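Side-chain contacts in phenylalanine hydroxylase (Colwellia psychrerythraea, PDB 2V27), which probably hydroxylates L-phenylalanine to L-tyrosine with tetrahydrobiopterin and molecular oxygen at a mononuclear iron centre: residues Tyr139-Ala142 with Tyr143-Gly147; Glu190-Tyr193 with Ala194-Thr198; Pro204-Ile207 with Leu208-Leu211. All coordinates share one frame; numbering follows the deposited sequence.

Interaction 1: residues Tyr139-Ala142 with Tyr143-Gly147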
# COMPACT_ATOMS: atom_id res chain seq x y z
N TYR B 139 11.07 24.48 14.73
CA TYR B 139 10.34 24.22 13.49
C TYR B 139 8.93 23.67 13.81
O TYR B 139 7.94 24.11 13.21
CB TYR B 139 11.16 23.26 12.60
CG TYR B 139 10.38 22.68 11.45
CD1 TYR B 139 10.15 23.45 10.30
CD2 TYR B 139 9.86 21.38 11.51
CE1 TYR B 139 9.43 22.96 9.24
CE2 TYR B 139 9.12 20.86 10.46
CZ TYR B 139 8.89 21.64 9.33
OH TYR B 139 8.21 21.05 8.26
N THR B 140 8.84 22.76 14.77
CA THR B 140 7.57 22.20 15.16
C THR B 140 6.64 23.27 15.73
O THR B 140 5.42 23.29 15.45
CB THR B 140 7.80 21.02 16.12
OG1 THR B 140 8.71 20.08 15.52
CG2 THR B 140 6.51 20.30 16.46
N GLU B 141 7.19 24.14 16.57
CA GLU B 141 6.38 25.26 17.06
C GLU B 141 5.89 26.16 15.88
O GLU B 141 4.71 26.57 15.87
CB GLU B 141 7.24 26.08 18.03
CG GLU B 141 6.50 27.31 18.63
CD GLU B 141 7.43 28.19 19.44
OE1 GLU B 141 8.61 27.85 19.61
OE2 GLU B 141 6.93 29.22 19.97
N ALA B 142 6.78 26.49 14.97
CA ALA B 142 6.43 27.35 13.84
C ALA B 142 5.37 26.65 13.00
O ALA B 142 4.42 27.29 12.48
CB ALA B 142 7.65 27.65 13.00
N TYR B 143 5.47 25.32 12.85
CA TYR B 143 4.50 24.58 12.07
C TYR B 143 3.12 24.74 12.73
O TYR B 143 2.07 24.97 12.09
CB TYR B 143 4.94 23.11 11.95
CG TYR B 143 3.84 22.28 11.38
CD1 TYR B 143 3.71 22.15 9.97
CD2 TYR B 143 2.90 21.61 12.19
CE1 TYR B 143 2.68 21.39 9.39
CE2 TYR B 143 1.85 20.83 11.60
CZ TYR B 143 1.74 20.75 10.17
OH TYR B 143 0.73 20.05 9.58
N GLY B 144 3.08 24.59 14.07
CA GLY B 144 1.83 24.77 14.78
C GLY B 144 1.26 26.17 14.52
O GLY B 144 0.06 26.30 14.26
N LYS B 145 2.12 27.20 14.57
CA LYS B 145 1.64 28.56 14.28
C LYS B 145 1.08 28.70 12.85
O LYS B 145 0.14 29.46 12.64
CB LYS B 145 2.71 29.57 14.59
CG LYS B 145 2.94 29.67 16.09
CD LYS B 145 4.17 30.54 16.38
CE LYS B 145 4.40 30.74 17.89
NZ LYS B 145 5.74 31.40 18.23
N MET B 146 1.69 28.01 11.88
CA MET B 146 1.23 28.08 10.49
C MET B 146 -0.23 27.65 10.34
O MET B 146 -0.95 28.24 9.53
CB MET B 146 2.10 27.20 9.58
CG MET B 146 3.54 27.55 9.41
SD MET B 146 4.30 26.19 8.46
CE MET B 146 6.00 26.56 8.87
N GLY B 147 -0.68 26.66 11.10
CA GLY B 147 -2.04 26.14 10.94
C GLY B 147 -3.15 26.87 11.68
O GLY B 147 -4.32 26.63 11.41

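Interaction 2: residues Glu190-Tyr193 with Ala194-Thr198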
# COMPACT_ATOMS: atom_id res chain seq x y z
N GLU B 190 9.68 0.35 8.69
CA GLU B 190 9.94 1.64 8.04
C GLU B 190 11.42 2.00 7.95
O GLU B 190 11.84 2.58 6.94
CB GLU B 190 9.21 2.77 8.76
CG GLU B 190 7.70 2.67 8.82
CD GLU B 190 6.99 2.76 7.45
OE1 GLU B 190 7.65 3.05 6.45
OE2 GLU B 190 5.75 2.50 7.45
N THR B 191 12.19 1.67 8.98
CA THR B 191 13.62 1.97 8.96
C THR B 191 14.34 1.17 7.85
O THR B 191 15.17 1.72 7.11
CB THR B 191 14.24 1.67 10.35
OG1 THR B 191 13.80 2.69 11.24
CG2 THR B 191 15.76 1.72 10.29
N ASP B 192 14.03 -0.12 7.78
CA ASP B 192 14.73 -0.97 6.80
C ASP B 192 14.39 -0.45 5.39
O ASP B 192 15.27 -0.30 4.56
CB ASP B 192 14.25 -2.40 6.93
CG ASP B 192 14.95 -3.37 5.96
OD1 ASP B 192 14.26 -4.29 5.50
OD2 ASP B 192 16.16 -3.28 5.73
N TYR B 193 13.14 -0.14 5.13
CA TYR B 193 12.70 0.22 3.79
C TYR B 193 13.31 1.58 3.41
O TYR B 193 13.88 1.75 2.33
CB TYR B 193 11.17 0.26 3.77
CG TYR B 193 10.56 0.78 2.50
CD1 TYR B 193 10.23 -0.09 1.41
CD2 TYR B 193 10.19 2.12 2.41
CE1 TYR B 193 9.61 0.44 0.25
CE2 TYR B 193 9.59 2.65 1.27
CZ TYR B 193 9.29 1.80 0.19
OH TYR B 193 8.66 2.33 -0.94
N ALA B 194 13.25 2.55 4.33
CA ALA B 194 13.79 3.89 4.08
C ALA B 194 15.29 3.85 3.82
O ALA B 194 15.77 4.61 2.97
CB ALA B 194 13.45 4.85 5.26
N MET B 195 16.01 2.96 4.52
CA MET B 195 17.47 2.94 4.33
C MET B 195 17.87 2.08 3.15
O MET B 195 18.88 2.38 2.54
CB MET B 195 18.15 2.40 5.58
CG MET B 195 17.98 3.35 6.79
SD MET B 195 18.76 4.98 6.57
CE MET B 195 17.43 5.97 5.86
N ASN B 196 17.13 1.01 2.91
CA ASN B 196 17.66 -0.07 2.06
C ASN B 196 16.93 -0.32 0.73
O ASN B 196 17.48 -0.98 -0.15
CB ASN B 196 17.75 -1.38 2.83
CG ASN B 196 18.75 -1.28 3.96
OD1 ASN B 196 19.84 -0.78 3.75
ND2 ASN B 196 18.35 -1.69 5.15
N ASN B 197 15.67 0.14 0.63
CA ASN B 197 14.89 -0.27 -0.54
C ASN B 197 15.47 0.47 -1.73
O ASN B 197 15.60 1.69 -1.69
CB ASN B 197 13.40 0.07 -0.37
CG ASN B 197 12.59 -0.41 -1.60
OD1 ASN B 197 12.65 0.22 -2.66
ND2 ASN B 197 12.00 -1.56 -1.48
N THR B 198 15.83 -0.25 -2.79
CA THR B 198 16.62 0.46 -3.77
C THR B 198 15.77 1.21 -4.84
O THR B 198 16.29 2.09 -5.51
CB THR B 198 17.78 -0.39 -4.38
OG1 THR B 198 17.20 -1.42 -5.12
CG2 THR B 198 18.66 -1.00 -3.28

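Interaction 3: residues Pro204-Ile207 with Leu208-Leu211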
# COMPACT_ATOMS: atom_id res chain seq x y z
N PRO B 204 16.15 15.52 -3.04
CA PRO B 204 16.55 16.62 -2.16
C PRO B 204 15.32 17.45 -1.72
O PRO B 204 14.37 17.67 -2.50
CB PRO B 204 17.51 17.47 -3.03
CG PRO B 204 17.30 17.03 -4.39
CD PRO B 204 16.66 15.66 -4.42
N PHE B 205 15.33 17.90 -0.48
CA PHE B 205 14.19 18.68 0.00
C PHE B 205 14.00 19.97 -0.85
O PHE B 205 14.98 20.71 -1.09
CB PHE B 205 14.38 19.06 1.47
CG PHE B 205 13.21 19.79 2.02
CD1 PHE B 205 12.09 19.12 2.62
CD2 PHE B 205 13.20 21.19 1.94
CE1 PHE B 205 10.98 19.85 3.11
CE2 PHE B 205 12.11 21.89 2.42
CZ PHE B 205 10.98 21.20 3.00
N ASP B 206 12.76 20.25 -1.26
CA ASP B 206 12.41 21.51 -1.87
C ASP B 206 10.96 21.72 -1.47
O ASP B 206 10.08 20.86 -1.69
CB ASP B 206 12.56 21.43 -3.38
CG ASP B 206 12.08 22.69 -4.09
OD1 ASP B 206 10.86 22.87 -4.30
OD2 ASP B 206 12.93 23.53 -4.40
N ILE B 207 10.69 22.87 -0.86
CA ILE B 207 9.40 23.03 -0.22
C ILE B 207 8.27 23.00 -1.24
O ILE B 207 7.17 22.49 -0.97
CB ILE B 207 9.37 24.32 0.67
CG1 ILE B 207 8.04 24.36 1.44
CG2 ILE B 207 9.67 25.59 -0.14
CD1 ILE B 207 8.16 25.03 2.87
N LEU B 208 8.48 23.62 -2.42
CA LEU B 208 7.43 23.59 -3.45
C LEU B 208 7.18 22.14 -3.93
O LEU B 208 6.00 21.72 -4.01
CB LEU B 208 7.77 24.56 -4.63
CG LEU B 208 6.67 24.64 -5.66
CD1 LEU B 208 5.36 25.18 -5.09
CD2 LEU B 208 7.24 25.63 -6.70
N ASP B 209 8.24 21.38 -4.21
CA ASP B 209 8.07 19.95 -4.59
C ASP B 209 7.23 19.22 -3.49
O ASP B 209 6.27 18.48 -3.80
CB ASP B 209 9.41 19.23 -4.75
CG ASP B 209 9.99 19.42 -6.07
OD1 ASP B 209 9.21 19.48 -7.06
OD2 ASP B 209 11.23 19.45 -6.09
N VAL B 210 7.61 19.47 -2.23
CA VAL B 210 6.97 18.76 -1.10
C VAL B 210 5.49 19.13 -1.05
O VAL B 210 4.65 18.24 -1.01
CB VAL B 210 7.65 19.13 0.24
CG1 VAL B 210 6.75 18.71 1.49
CG2 VAL B 210 8.98 18.52 0.33
N LEU B 211 5.15 20.42 -1.13
CA LEU B 211 3.74 20.82 -1.07
C LEU B 211 2.88 20.24 -2.24
O LEU B 211 1.66 20.13 -2.13
CB LEU B 211 3.64 22.36 -1.09
CG LEU B 211 4.12 23.06 0.20
CD1 LEU B 211 4.24 24.54 -0.04
CD2 LEU B 211 3.22 22.75 1.42
O HOH W 1 13.31 17.89 -5.04

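Interaction 1: residues Tyr139-Ala142 with Tyr143-Gly147
Glu141 and Lys145, one helical turn apart, run side by side in the same direction and close a salt bridge at their ends, with Lys145 NZ 3.0 Å from Glu141 OE2. The ammonium group does not lie in the plane of the carboxylate but meets OE2 from above it, 48° out. Both chains are extended beyond CG; the glutamate has its CG opposite the backbone N (chi1 -180°), which carries the carboxylate along the helix toward the lysine. The methylenes also come near each other, Lys145 CE lying 4.1 Å from Glu141 CG. A lysine in place of Glu141 would probably leave the ammonium of Lys145 without its carboxylate mate and set two like charges near each other.

Beneath the pair, the backbone bond from Lys145 N to Glu141 O (3.0 Å) fixes the spacing of the two residues. One residue further along the helix, Met146 N donates to Ala142 O at 2.9 Å, and Met146 CG lies 3.2 Å from that same oxygen, Ala142 O. Tyr143 N is bonded to Tyr139 O, and the carbonyl oxygen of Thr140, which accepts from Gly144 N, lies at the edge of the Tyr143 ring, near its plane.

From this part of helix 134-147, Tyr139 reaches helix 152-167, where its OH is hydrogen-bonded to Thr165, and also touches helix 233-237. The Tyr143 ring meets Tyr162 and Phe92, so that helices 152-167 and 88-96 both pack against the segment.

Interaction 2: residues Glu190-Tyr193 with Ala194-Thr198
With CG opposite the backbone N in both Tyr193 (chi1 173°) and Asn197 (chi1 -178°), the ring and the amide lie side by side and point the same way. Asn197 CB sits over one face of the phenol, 4.1 Å from the centroid of the Tyr193 ring, a CH-pi contact. The amide follows along the ring, its ND2 lying 3.6 Å from Tyr193 CE1, with the two planes turned 41° apart. The pair is held at its base by Asn197 N, which donates to Tyr193 O (2.9 Å), while Asn197 OD1 accepts from the backbone N of Asp199.

Asp192 and Asn196 make the second link, their side chains crossing at about a right angle. Asn196 ND2 gives a fairly straight bond of 2.8 Å to Asp192 OD2, reaching this oxygen on its anti side. Asn196 N also bonds to Asp192 O, tying both ends of the asparagine to one residue.

The contact covers the last two turns of helix 188-196 and the residues just after it, and Asn197 is the first residue to leave helical geometry. Arg202 of strand 201-204 hydrogen-bonds the carbonyl oxygens of Ala194 and Asn197. Glu190 forms a salt bridge with Lys265 of the second subunit. Within the chain, Met195 packs on strand 176-179, whereas Tyr193 and Ala194 lean on Tyr224 of strand 223-227.

Interaction 3: residues Pro204-Ile207 with Leu208-Leu211
The side chains of Asp206 and Asp209 cross at about a right angle, with their carboxylate planes 57° apart, at the start of helix 207-211. Asp206 carries its CG opposite the backbone N (chi1 174°), which brings OD1 over the first turn of the helix. There OD1 accepts from Asp209 N at 3.0 Å through its anti lone pair, in an almost straight bond of 168°. The two acidic groups are nevertheless close, with Asp206 OD1 and Asp209 OD2 3.9 Å apart. A bridging water donates to Asp209 OD2 and to the carbonyl oxygen of Pro204, and His257 is hydrogen-bonded to Asp209 OD1; these partners probably ease the repulsion between the carboxylates.

The apolar side chains are set differently. Phe205 and Val210 cross obliquely, and the methyl CG2 of Val210 comes 3.7 Å from Phe205 CE1. That methyl also lies 3.3 Å from Asp206 O, the carbonyl that accepts from Val210 N. Ile207 and Leu211 instead run side by side in the same direction, meeting where Ile207 CG1 approaches Leu211 CD1 at 4.1 Å. Below them Leu211 N is bonded to Ile207 O.

Around this turn, Phe205 and Val210 pack on Leu161 of helix 152-167, and Leu208 lies against helix 241-254. The arrangement is an aspartate N-cap: the side chain of Asp206 takes up a backbone N-H of the first turn, where no preceding helical carbonyl is available, as the chain passes from strand 201-204 into a short helix.

The three contacts follow one another along the chain without touching. Interaction 1 and interaction 2 lie on opposite sides of the chain's centre, their own centres 28 Å apart, and both approach the iron, which is bound by His122, His127 and Glu167: the side chains of Thr140 and Glu190 are each about 10 Å from the metal. For interaction 3, the Val210 side chain is about 11 Å from that of Glu167. Its nearest atoms are about 6 Å from interaction 1 and about 12 Å from interaction 2. Helix 152-167, which ends in Glu167, packs against both interactions 1 and 3 and joins them through Leu161, touched by Tyr139, Phe205 and Val210.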